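Side-chain contacts in antitoxin RnlB (Escherichia coli, PDB 6Y2P), which serves as the short-lived antitoxin of a type II toxin-antitoxin system, inhibiting the endonuclease activity of its cognate toxin RnlA: residues V16-G21 and F96-H101; L49-C54 and W60-T65. All coordinates share one frame; numbering follows the deposited sequence.

Both contacts lie in the buried core, their centres 12 Å apart, and both rest on the same mixed sheet, in which strands 13-19 and 46-51 are neighbours; backbone hydrogen bonds of V17 with L49 and D51 join them. Contact 1 sets the end of helix 88-99 against strand 13-19 through apolar side-chain atoms, the M18 thioether among them, with no hydrogen bond across it. Contact 2 pairs strands 46-51 and 63-69, so backbone hydrogen bonds prevail, and a salt bridge is added where the chain leaves the sheet. Helix 88-99 covers D51 and F63 as well as M18, while N61 ND2, at the edge of contact 2, hydrogen-bonds to the backbone of another protein chain.

Contact 1: residues V16-G21 and F96-H101; sequences VVMATG and FTLRNH
Helix-on-sheet packing in an alpha/beta core is illustrated here by M18, on strand 13-19, which reaches T97 and L98 in the last turn of helix 88-99. The backbones stand well apart, with M18 CA and T97 CA separated by 9.1 Å, and most of the interval is spanned by one long side chain, met by the methyl of T97 and the branch of L98. M18 points from its strand toward the helix; CG is anti to the backbone N (chi1 170°), the chain runs on nearly straight to SD, and a bend at chi3 (147°) places the terminal methyl between the two helix residues.

With T97 the meeting is tip to tip: M18 CE lies 3.6 Å from T97 CG2, and the sulfur follows, M18 SD being 4.1 Å from the same T97 methyl. The threonine can offer carbon here because its rotation turns OG1 to the side of its own backbone N, where the hydroxyl is hydrogen-bonded to the carbonyl oxygen of K93 one helical turn earlier. The polar atom is thus satisfied within the helix and the methyl faces the strand.

L98 makes a slanting approach instead, its CB leaving the helix to one side and its branch coming back toward the methionine. Around the same methionine gather T5 of strand 2-7, L94 of the helix and Y104 of helix 102-106, so the side chain fills a junction between sheet and two helices. The leucine's grip is shared by two of its carbons, for M18 CE stands 3.6 Å from both L98 CG and L98 CD2.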
loop_
_atom_site.group_PDB
_atom_site.type_symbol
_atom_site.label_atom_id
_atom_site.label_comp_id
_atom_site.label_asym_id
_atom_site.label_seq_id
_atom_site.Cartn_x
_atom_site.Cartn_y
_atom_site.Cartn_z
ATOM N N VAL C 16 20.218 27.337 19.132
ATOM C CA VAL C 16 20.027 26.127 18.334
ATOM C C VAL C 16 19.655 24.996 19.283
ATOM O O VAL C 16 20.410 24.677 20.210
ATOM C CB VAL C 16 21.280 25.744 17.527
ATOM C CG1 VAL C 16 20.991 24.504 16.713
ATOM C CG2 VAL C 16 21.734 26.866 16.634
ATOM N N VAL C 17 18.519 24.369 19.030
ATOM C CA VAL C 17 17.931 23.363 19.901
ATOM C C VAL C 17 17.926 22.049 19.150
ATOM O O VAL C 17 17.312 21.940 18.082
ATOM C CB VAL C 17 16.493 23.723 20.293
ATOM C CG1 VAL C 17 15.960 22.716 21.286
ATOM C CG2 VAL C 17 16.416 25.150 20.834
ATOM N N MET C 18 18.568 21.049 19.718
ATOM C CA MET C 18 18.686 19.737 19.112
ATOM C C MET C 18 17.904 18.695 19.915
ATOM O O MET C 18 17.953 18.684 21.146
ATOM C CB MET C 18 20.147 19.362 19.063
ATOM C CG MET C 18 20.380 17.954 18.692
ATOM S SD MET C 18 22.083 17.870 18.193
ATOM C CE MET C 18 22.547 16.237 18.721
ATOM N N ALA C 19 17.182 17.820 19.226
ATOM C CA ALA C 19 16.526 16.717 19.913
ATOM C C ALA C 19 17.545 15.640 20.305
ATOM O O ALA C 19 18.491 15.348 19.563
ATOM C CB ALA C 19 15.426 16.115 19.044
ATOM N N THR C 20 17.310 15.017 21.470
ATOM C CA THR C 20 18.195 14.009 22.052
ATOM C C THR C 20 17.644 12.583 22.010
ATOM O O THR C 20 18.270 11.686 22.578
ATOM C CB THR C 20 18.483 14.383 23.516
ATOM O OG1 THR C 20 17.249 14.384 24.256
ATOM C CG2 THR C 20 19.168 15.741 23.644
ATOM N N GLY C 21 16.585 12.327 21.247
ATOM C CA GLY C 21 15.944 11.019 21.223
ATOM C C GLY C 21 14.721 11.058 20.324
ATOM O O GLY C 21 14.549 12.005 19.562
ATOM N N PHE C 96 29.089 17.073 15.587
ATOM C CA PHE C 96 29.983 16.788 16.708
ATOM C C PHE C 96 29.201 16.388 17.950
ATOM O O PHE C 96 29.561 15.415 18.632
ATOM C CB PHE C 96 30.851 18.007 16.998
ATOM C CG PHE C 96 31.929 17.776 18.012
ATOM C CD1 PHE C 96 32.896 16.810 17.810
ATOM C CD2 PHE C 96 32.017 18.575 19.139
ATOM C CE1 PHE C 96 33.916 16.622 18.728
ATOM C CE2 PHE C 96 33.028 18.397 20.060
ATOM C CZ PHE C 96 33.980 17.418 19.860
ATOM N N THR C 97 28.110 17.113 18.243
ATOM C CA THR C 97 27.333 16.815 19.443
ATOM C C THR C 97 26.778 15.399 19.389
ATOM O O THR C 97 26.840 14.660 20.381
ATOM C CB THR C 97 26.222 17.863 19.622
ATOM O OG1 THR C 97 26.803 19.152 19.884
ATOM C CG2 THR C 97 25.290 17.493 20.773
ATOM N N LEU C 98 26.316 14.974 18.211
ATOM C CA LEU C 98 25.845 13.603 18.051
ATOM C C LEU C 98 26.989 12.625 18.243
ATOM O O LEU C 98 26.851 11.626 18.957
ATOM C CB LEU C 98 25.254 13.404 16.655
ATOM C CG LEU C 98 23.857 13.909 16.355
ATOM C CD1 LEU C 98 23.601 13.831 14.886
ATOM C CD2 LEU C 98 22.890 13.049 17.100
ATOM N N ARG C 99 28.165 12.953 17.715
ATOM C CA ARG C 99 29.230 11.972 17.797
ATOM C C ARG C 99 29.740 11.812 19.218
ATOM O O ARG C 99 30.233 10.735 19.559
ATOM C CB ARG C 99 30.367 12.364 16.853
ATOM C CG ARG C 99 30.315 11.587 15.539
ATOM C CD ARG C 99 31.625 11.613 14.785
ATOM N NE ARG C 99 31.643 12.682 13.789
ATOM C CZ ARG C 99 31.691 12.476 12.477
ATOM N NH1 ARG C 99 31.719 11.235 12.003
ATOM N NH2 ARG C 99 31.712 13.508 11.640
ATOM N N ASN C 100 29.527 12.805 20.077
ATOM C CA ASN C 100 29.909 12.719 21.482
ATOM C C ASN C 100 28.824 12.111 22.364
ATOM O O ASN C 100 29.027 11.999 23.574
ATOM C CB ASN C 100 30.261 14.096 22.030
ATOM C CG ASN C 100 31.434 14.717 21.329
ATOM O OD1 ASN C 100 32.172 14.028 20.638
ATOM N ND2 ASN C 100 31.601 16.031 21.473
ATOM N N HIS C 101 27.666 11.780 21.807
ATOM C CA HIS C 101 26.562 11.208 22.569
ATOM C C HIS C 101 25.908 10.105 21.758
ATOM O O HIS C 101 24.754 10.234 21.337
ATOM C CB HIS C 101 25.511 12.273 22.874
ATOM C CG HIS C 101 25.951 13.334 23.829
ATOM N ND1 HIS C 101 25.650 13.285 25.174
ATOM C CD2 HIS C 101 26.596 14.507 23.628
ATOM C CE1 HIS C 101 26.140 14.361 25.769
ATOM N NE2 HIS C 101 26.723 15.116 24.855
#

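Contact 2: residues L49-C54 and W60-T65; sequences LFDLLC and WNRFVT
D51 and R62 meet at the end of an antiparallel strand pair, 49-51 against 63-65, the planes of carboxylate and guanidinium turned only 25° from each other. R62, extended from CG to NE, grips the carboxylate side-on, NE at 3.0 Å from D51 OD1 and NH2 at 3.2 Å from D51 OD2. Both donors come from above the carboxylate plane; NH2 keeps its acceptor in the guanidinium plane, whereas NE sees its own tilted out. D51 OD1 also accepts from L53 N at 2.9 Å, from the opposite face, closing an Asx turn as helix 53-56 begins. This double hold probably favours the charged carboxylate.

The guanidinium lies sandwiched, L53 CB over one face and F63 CZ over the opposite one, both off toward its rim. With CG anti to the backbone N (chi1 174°), the D51 carboxylate reaches over a face of the F63 ring, D51 CG being 3.9 Å from F63 CE1; L94 of helix 88-99 covers both residues.

F50 and V64, whose side chains lie on the other face of the sheet, form the hydrogen-bonded backbone pair, F50 N to V64 O 2.8 Å. Beyond it, L52 N donates to R62 O at 2.7 Å.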
loop_
_atom_site.group_PDB
_atom_site.type_symbol
_atom_site.label_atom_id
_atom_site.label_comp_id
_atom_site.label_asym_id
_atom_site.label_seq_id
_atom_site.Cartn_x
_atom_site.Cartn_y
_atom_site.Cartn_z
ATOM N N LEU C 49 16.547 28.048 15.746
ATOM C CA LEU C 49 16.644 26.875 14.891
ATOM C C LEU C 49 16.556 25.601 15.731
ATOM O O LEU C 49 17.263 25.465 16.733
ATOM C CB LEU C 49 17.952 26.913 14.109
ATOM C CG LEU C 49 18.272 25.628 13.352
ATOM C CD1 LEU C 49 17.169 25.390 12.361
ATOM C CD2 LEU C 49 19.652 25.757 12.670
ATOM N N PHE C 50 15.705 24.670 15.310
ATOM C CA PHE C 50 15.533 23.351 15.911
ATOM C C PHE C 50 16.052 22.299 14.932
ATOM O O PHE C 50 15.627 22.271 13.761
ATOM C CB PHE C 50 14.051 23.040 16.189
ATOM C CG PHE C 50 13.508 23.646 17.438
ATOM C CD1 PHE C 50 12.970 24.922 17.421
ATOM C CD2 PHE C 50 13.487 22.926 18.618
ATOM C CE1 PHE C 50 12.447 25.483 18.568
ATOM C CE2 PHE C 50 12.977 23.474 19.786
ATOM C CZ PHE C 50 12.460 24.757 19.765
ATOM N N ASP C 51 16.935 21.425 15.414
ATOM C CA ASP C 51 17.335 20.216 14.690
ATOM C C ASP C 51 16.572 19.009 15.248
ATOM O O ASP C 51 16.792 18.602 16.391
ATOM C CB ASP C 51 18.843 19.999 14.803
ATOM C CG ASP C 51 19.295 18.686 14.187
ATOM O OD1 ASP C 51 18.454 17.960 13.598
ATOM O OD2 ASP C 51 20.496 18.394 14.254
ATOM N N LEU C 52 15.685 18.413 14.455
ATOM C CA LEU C 52 14.854 17.346 14.993
ATOM C C LEU C 52 15.291 15.950 14.552
ATOM O O LEU C 52 14.484 14.996 14.643
ATOM C CB LEU C 52 13.397 17.594 14.616
ATOM C CG LEU C 52 12.851 19.016 14.837
ATOM C CD1 LEU C 52 11.432 19.178 14.254
ATOM C CD2 LEU C 52 12.813 19.351 16.318
ATOM N N LEU C 53 16.570 15.793 14.170
ATOM C CA LEU C 53 17.042 14.555 13.540
ATOM C C LEU C 53 16.652 13.312 14.341
ATOM O O LEU C 53 16.127 12.341 13.779
ATOM C CB LEU C 53 18.555 14.593 13.358
ATOM C CG LEU C 53 19.120 13.236 12.912
ATOM C CD1 LEU C 53 18.674 13.010 11.497
ATOM C CD2 LEU C 53 20.638 13.081 13.049
ATOM N N CYS C 54 16.854 13.334 15.662
ATOM C CA CYS C 54 16.593 12.112 16.412
ATOM C C CYS C 54 15.104 11.842 16.610
ATOM O O CYS C 54 14.719 10.688 16.836
ATOM C CB CYS C 54 17.236 12.200 17.803
ATOM S SG CYS C 54 19.076 12.201 17.816
ATOM N N TRP C 60 13.037 15.821 5.141
ATOM C CA TRP C 60 12.968 17.164 4.576
ATOM C C TRP C 60 12.503 18.207 5.586
ATOM O O TRP C 60 12.661 19.410 5.333
ATOM C CB TRP C 60 12.058 17.176 3.348
ATOM C CG TRP C 60 10.703 16.611 3.611
ATOM C CD1 TRP C 60 10.303 15.307 3.455
ATOM C CD2 TRP C 60 9.564 17.323 4.101
ATOM N NE1 TRP C 60 8.973 15.174 3.807
ATOM C CE2 TRP C 60 8.503 16.396 4.211
ATOM C CE3 TRP C 60 9.334 18.656 4.444
ATOM C CZ2 TRP C 60 7.251 16.762 4.650
ATOM C CZ3 TRP C 60 8.078 19.016 4.872
ATOM C CH2 TRP C 60 7.054 18.075 4.976
ATOM N N ASN C 61 11.875 17.785 6.683
ATOM C CA ASN C 61 11.508 18.679 7.783
ATOM C C ASN C 61 12.332 18.376 9.036
ATOM O O ASN C 61 11.826 18.386 10.162
ATOM C CB ASN C 61 10.012 18.606 8.086
ATOM C CG ASN C 61 9.595 17.259 8.626
ATOM O OD1 ASN C 61 10.361 16.281 8.566
ATOM N ND2 ASN C 61 8.359 17.185 9.142
ATOM N N ARG C 62 13.614 18.075 8.851
ATOM C CA ARG C 62 14.458 17.834 10.011
ATOM C C ARG C 62 14.799 19.137 10.722
ATOM O O ARG C 62 14.846 19.168 11.956
ATOM C CB ARG C 62 15.727 17.092 9.590
ATOM C CG ARG C 62 16.975 17.611 10.234
ATOM C CD ARG C 62 18.104 16.681 10.033
ATOM N NE ARG C 62 19.243 17.084 10.858
ATOM C CZ ARG C 62 20.495 16.703 10.636
ATOM N NH1 ARG C 62 20.766 15.901 9.620
ATOM N NH2 ARG C 62 21.457 17.111 11.441
ATOM N N PHE C 63 14.962 20.222 9.975
ATOM C CA PHE C 63 15.327 21.521 10.522
ATOM C C PHE C 63 14.154 22.487 10.428
ATOM O O PHE C 63 13.598 22.693 9.345
ATOM C CB PHE C 63 16.504 22.115 9.765
ATOM C CG PHE C 63 17.775 21.335 9.877
ATOM C CD1 PHE C 63 18.667 21.569 10.923
ATOM C CD2 PHE C 63 18.128 20.415 8.893
ATOM C CE1 PHE C 63 19.881 20.879 10.987
ATOM C CE2 PHE C 63 19.320 19.715 8.965
ATOM C CZ PHE C 63 20.192 19.942 10.010
ATOM N N VAL C 64 13.808 23.112 11.547
ATOM C CA VAL C 64 12.670 24.024 11.599
ATOM C C VAL C 64 13.035 25.260 12.405
ATOM O O VAL C 64 13.624 25.143 13.486
ATOM C CB VAL C 64 11.451 23.314 12.225
ATOM C CG1 VAL C 64 10.344 24.293 12.512
ATOM C CG2 VAL C 64 10.963 22.223 11.309
ATOM N N THR C 65 12.669 26.442 11.902
ATOM C CA THR C 65 12.777 27.695 12.648
ATOM C C THR C 65 11.455 28.094 13.286
ATOM O O THR C 65 10.378 27.795 12.779
ATOM C CB THR C 65 13.216 28.875 11.790
ATOM O OG1 THR C 65 12.260 29.076 10.720
ATOM C CG2 THR C 65 14.571 28.652 11.218
#